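Local coordinates for protein microbial collagenase (Bacillus anthracis, PDB 5SV5) that is probably a zinc-dependent collagenase that breaks down collagen, represented here by its pre-peptidase C-terminal domain, which binds sodium ions, at residues A[41-46]-A[88-93]. Numbering follows the deposited sequence.
Sequences ISVLNE and LYVYKY
Ile41 meets Leu88 and Val43 meets Val90 without any flat group between them. The ring of Tyr91 takes no part in the contact. Tyr89 O of the same strand lies at its edge, in the ring plane, 3.7 Å from CD1 of Tyr91.

The contact itself is made by methyl groups. Ile41 CG2 lies 4.3 Å from Leu88 CD2 and 4.4 Å from Leu88 CD1. It therefore faces both branches of the leucine fork. Leu88 CG is anti to the backbone N (chi1 172°), which carries the fork toward the other strand. Val43 CG2 approaches Val90 CG2 at 4.4 Å and Val90 CG1 at 4.6 Å. Val43 CG1 also faces Val90 CG1, at 4.5 Å.

The two strands run in the same general direction but are not hydrogen-bonded neighbours. Their CA atoms are 8.3 Å apart at Val43 and Val90. Strand 37-45 pairs with 74-81 and 98-104, while strand 84-92 lies between 26-33 and 51-57. The contact packs facing layers of the beta sandwich of this pre-peptidase C-terminal domain. Leu102 touches Val43 and Leu88, Tyr100 touches Val43 and Val90, and Trp53 touches Val43.

All four touching residues are buried. The segments bury 143 Å² between them, and neighbouring strands cover the rest. The methyl groups meet at ordinary van der Waals distances. The sodium nearest Val90 is about 8 Å from its side chain, so the valine is no ligand. Contact chemistry is wholly apolar, which implies that dispersion and the exclusion of water probably contribute to the cohesion of the layers here.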
ATOM      1  N   ILE A  41       0.838   3.276   7.971  1.00  7.51           N
ATOM      2  CA  ILE A  41       0.160   2.955   6.708  1.00  7.51           C
ATOM      3  C   ILE A  41      -1.080   2.147   7.055  1.00  7.26           C
ATOM      4  O   ILE A  41      -0.974   1.089   7.682  1.00  7.98           O
ATOM      5  CB  ILE A  41       1.068   2.189   5.730  1.00  8.12           C
ATOM      6  CG1 ILE A  41       2.299   3.031   5.381  1.00  9.23           C
ATOM      7  CG2 ILE A  41       0.299   1.798   4.472  1.00  8.92           C
ATOM      8  CD1 ILE A  41       3.305   2.345   4.491  1.00 11.19           C
ATOM      9  N   SER A  42      -2.245   2.645   6.642  1.00  7.39           N
ATOM     10  CA  SER A  42      -3.504   2.003   6.944  1.00  7.70           C
ATOM     11  C   SER A  42      -4.380   1.980   5.709  1.00  7.31           C
ATOM     12  O   SER A  42      -4.583   3.015   5.073  1.00  9.05           O
ATOM     13  CB  SER A  42      -4.203   2.785   8.060  1.00 10.49           C
ATOM     14  OG  SER A  42      -5.466   2.276   8.382  1.00 13.82           O
ATOM     15  N   VAL A  43      -4.900   0.804   5.382  1.00  6.82           N
ATOM     16  CA  VAL A  43      -5.854   0.636   4.292  1.00  6.88           C
ATOM     17  C   VAL A  43      -7.159   0.120   4.872  1.00  6.87           C
ATOM     18  O   VAL A  43      -7.169  -0.893   5.569  1.00  8.14           O
ATOM     19  CB  VAL A  43      -5.320  -0.327   3.213  1.00  7.72           C
ATOM     20  CG1 VAL A  43      -6.393  -0.646   2.179  1.00  9.26           C
ATOM     21  CG2 VAL A  43      -4.089   0.281   2.539  1.00  7.97           C
ATOM     22  N   LEU A  44      -8.248   0.832   4.595  1.00  6.77           N
ATOM     23  CA  LEU A  44      -9.583   0.410   5.016  1.00  7.16           C
ATOM     24  C   LEU A  44     -10.176  -0.415   3.879  1.00  6.93           C
ATOM     25  O   LEU A  44     -10.380   0.080   2.767  1.00  7.57           O
ATOM     26  CB  LEU A  44     -10.462   1.618   5.341  1.00  7.95           C
ATOM     27  CG  LEU A  44      -9.866   2.542   6.419  1.00  9.92           C
ATOM     28  CD1 LEU A  44     -10.768   3.739   6.677  1.00 11.39           C
ATOM     29  CD2 LEU A  44      -9.474   1.824   7.694  1.00 13.30           C
ATOM     30  N   ASN A  45     -10.434  -1.684   4.183  1.00  7.04           N
ATOM     31  CA  ASN A  45     -10.952  -2.682   3.242  1.00  7.13           C
ATOM     32  C   ASN A  45     -12.470  -2.596   3.314  1.00  7.23           C
ATOM     33  O   ASN A  45     -13.118  -3.313   4.088  1.00  7.95           O
ATOM     34  CB  ASN A  45     -10.404  -4.044   3.669  1.00  7.77           C
ATOM     35  CG  ASN A  45     -10.868  -5.194   2.816  1.00  7.26           C
ATOM     36  OD1 ASN A  45     -11.536  -5.034   1.789  1.00  7.67           O
ATOM     37  ND2 ASN A  45     -10.500  -6.388   3.249  1.00  8.30           N
ATOM     38  N   GLU A  46     -13.044  -1.691   2.522  1.00  7.17           N
ATOM     39  CA  GLU A  46     -14.435  -1.294   2.702  1.00  7.88           C
ATOM     40  C   GLU A  46     -15.437  -2.414   2.467  1.00  8.11           C
ATOM     41  O   GLU A  46     -16.481  -2.437   3.121  1.00 10.30           O
ATOM     42  CB  GLU A  46     -14.745  -0.069   1.837  1.00  8.58           C
ATOM     43  CG  GLU A  46     -13.889   1.145   2.199  1.00  9.57           C
ATOM     44  CD  GLU A  46     -14.226   2.405   1.423  1.00 11.64           C
ATOM     45  OE1 GLU A  46     -14.834   2.317   0.325  1.00 13.80           O
ATOM     46  OE2 GLU A  46     -13.878   3.499   1.922  1.00 14.27           O
ATOM     47  N   LEU A  88       4.688   1.079  -2.615  1.00  7.39           N
ATOM     48  CA  LEU A  88       3.598   0.483  -1.844  1.00  7.30           C
ATOM     49  C   LEU A  88       2.640  -0.194  -2.821  1.00  7.23           C
ATOM     50  O   LEU A  88       2.120   0.446  -3.744  1.00  8.57           O
ATOM     51  CB  LEU A  88       2.878   1.589  -1.069  1.00  7.52           C
ATOM     52  CG  LEU A  88       1.594   1.183  -0.345  1.00  8.45           C
ATOM     53  CD1 LEU A  88       1.851   0.144   0.739  1.00  8.39           C
ATOM     54  CD2 LEU A  88       0.913   2.402   0.236  1.00  9.75           C
ATOM     55  N   TYR A  89       2.394  -1.485  -2.598  1.00  7.07           N
ATOM     56  CA  TYR A  89       1.518  -2.290  -3.448  1.00  7.43           C
ATOM     57  C   TYR A  89       0.276  -2.649  -2.653  1.00  7.22           C
ATOM     58  O   TYR A  89       0.376  -3.329  -1.632  1.00  8.01           O
ATOM     59  CB  TYR A  89       2.238  -3.579  -3.891  1.00  8.15           C
ATOM     60  CG  TYR A  89       3.497  -3.294  -4.675  1.00  8.61           C
ATOM     61  CD1 TYR A  89       4.708  -3.018  -4.037  1.00  9.66           C
ATOM     62  CD2 TYR A  89       3.482  -3.271  -6.058  1.00 10.81           C
ATOM     63  CE1 TYR A  89       5.847  -2.704  -4.754  1.00 11.14           C
ATOM     64  CE2 TYR A  89       4.625  -2.960  -6.785  1.00 12.63           C
ATOM     65  CZ  TYR A  89       5.799  -2.672  -6.121  1.00 12.46           C
ATOM     66  OH  TYR A  89       6.936  -2.362  -6.814  1.00 16.17           O
ATOM     67  N   VAL A  90      -0.882  -2.162  -3.103  1.00  7.33           N
ATOM     68  CA  VAL A  90      -2.184  -2.476  -2.508  1.00  7.14           C
ATOM     69  C   VAL A  90      -2.859  -3.430  -3.485  1.00  7.47           C
ATOM     70  O   VAL A  90      -3.068  -3.068  -4.649  1.00  8.46           O
ATOM     71  CB  VAL A  90      -3.017  -1.201  -2.288  1.00  7.75           C
ATOM     72  CG1 VAL A  90      -4.369  -1.553  -1.694  1.00  8.35           C
ATOM     73  CG2 VAL A  90      -2.259  -0.190  -1.431  1.00  8.51           C
ATOM     74  N   TYR A  91      -3.173  -4.649  -3.051  1.00  7.49           N
ATOM     75  CA  TYR A  91      -3.583  -5.656  -4.017  1.00  7.95           C
ATOM     76  C   TYR A  91      -4.554  -6.657  -3.424  1.00  7.59           C
ATOM     77  O   TYR A  91      -4.622  -6.847  -2.207  1.00  7.93           O
ATOM     78  CB  TYR A  91      -2.347  -6.370  -4.607  1.00  8.94           C
ATOM     79  CG  TYR A  91      -1.591  -7.262  -3.639  1.00  9.44           C
ATOM     80  CD1 TYR A  91      -0.627  -6.745  -2.783  1.00 10.55           C
ATOM     81  CD2 TYR A  91      -1.859  -8.614  -3.581  1.00 10.98           C
ATOM     82  CE1 TYR A  91       0.070  -7.565  -1.913  1.00 13.17           C
ATOM     83  CE2 TYR A  91      -1.175  -9.446  -2.712  1.00 12.75           C
ATOM     84  CZ  TYR A  91      -0.207  -8.917  -1.879  1.00 13.52           C
ATOM     85  OH  TYR A  91       0.498  -9.718  -1.003  1.00 17.70           O
ATOM     86  N   LYS A  92      -5.291  -7.309  -4.313  1.00  8.26           N
ATOM     87  CA  LYS A  92      -6.199  -8.372  -3.920  1.00  8.47           C
ATOM     88  C   LYS A  92      -5.675  -9.730  -4.382  1.00  9.10           C
ATOM     89  O   LYS A  92      -5.014  -9.867  -5.406  1.00 10.90           O
ATOM     90  CB  LYS A  92      -7.637  -8.129  -4.373  1.00  9.06           C
ATOM     91  CG  LYS A  92      -7.838  -8.052  -5.873  1.00  9.93           C
ATOM     92  CD  LYS A  92      -9.303  -7.887  -6.229  1.00  9.85           C
ATOM     93  CE  LYS A  92      -9.493  -7.825  -7.737  1.00 10.74           C
ATOM     94  NZ  LYS A  92     -10.913  -7.620  -8.111  1.00 11.09           N
ATOM     95  N   TYR A  93      -6.008 -10.741  -3.584  1.00 11.37           N
ATOM     96  CA  TYR A  93      -5.593 -12.128  -3.828  1.00 12.62           C
ATOM     97  C   TYR A  93      -6.775 -13.089  -3.963  1.00 13.45           C
ATOM     98  O   TYR A  93      -6.562 -14.294  -4.095  1.00 17.57           O
ATOM     99  CB  TYR A  93      -4.625 -12.617  -2.726  1.00 13.03           C
ATOM    100  CG  TYR A  93      -5.143 -12.405  -1.320  1.00 11.42           C
ATOM    101  CD1 TYR A  93      -6.096 -13.264  -0.769  1.00 11.29           C
ATOM    102  CD2 TYR A  93      -4.702 -11.343  -0.542  1.00 11.22           C
ATOM    103  CE1 TYR A  93      -6.600 -13.063   0.509  1.00 11.12           C
ATOM    104  CE2 TYR A  93      -5.200 -11.136   0.734  1.00 10.98           C
ATOM    105  CZ  TYR A  93      -6.142 -12.008   1.254  1.00 10.60           C
ATOM    106  OH  TYR A  93      -6.644 -11.780   2.514  1.00 12.09           O
TER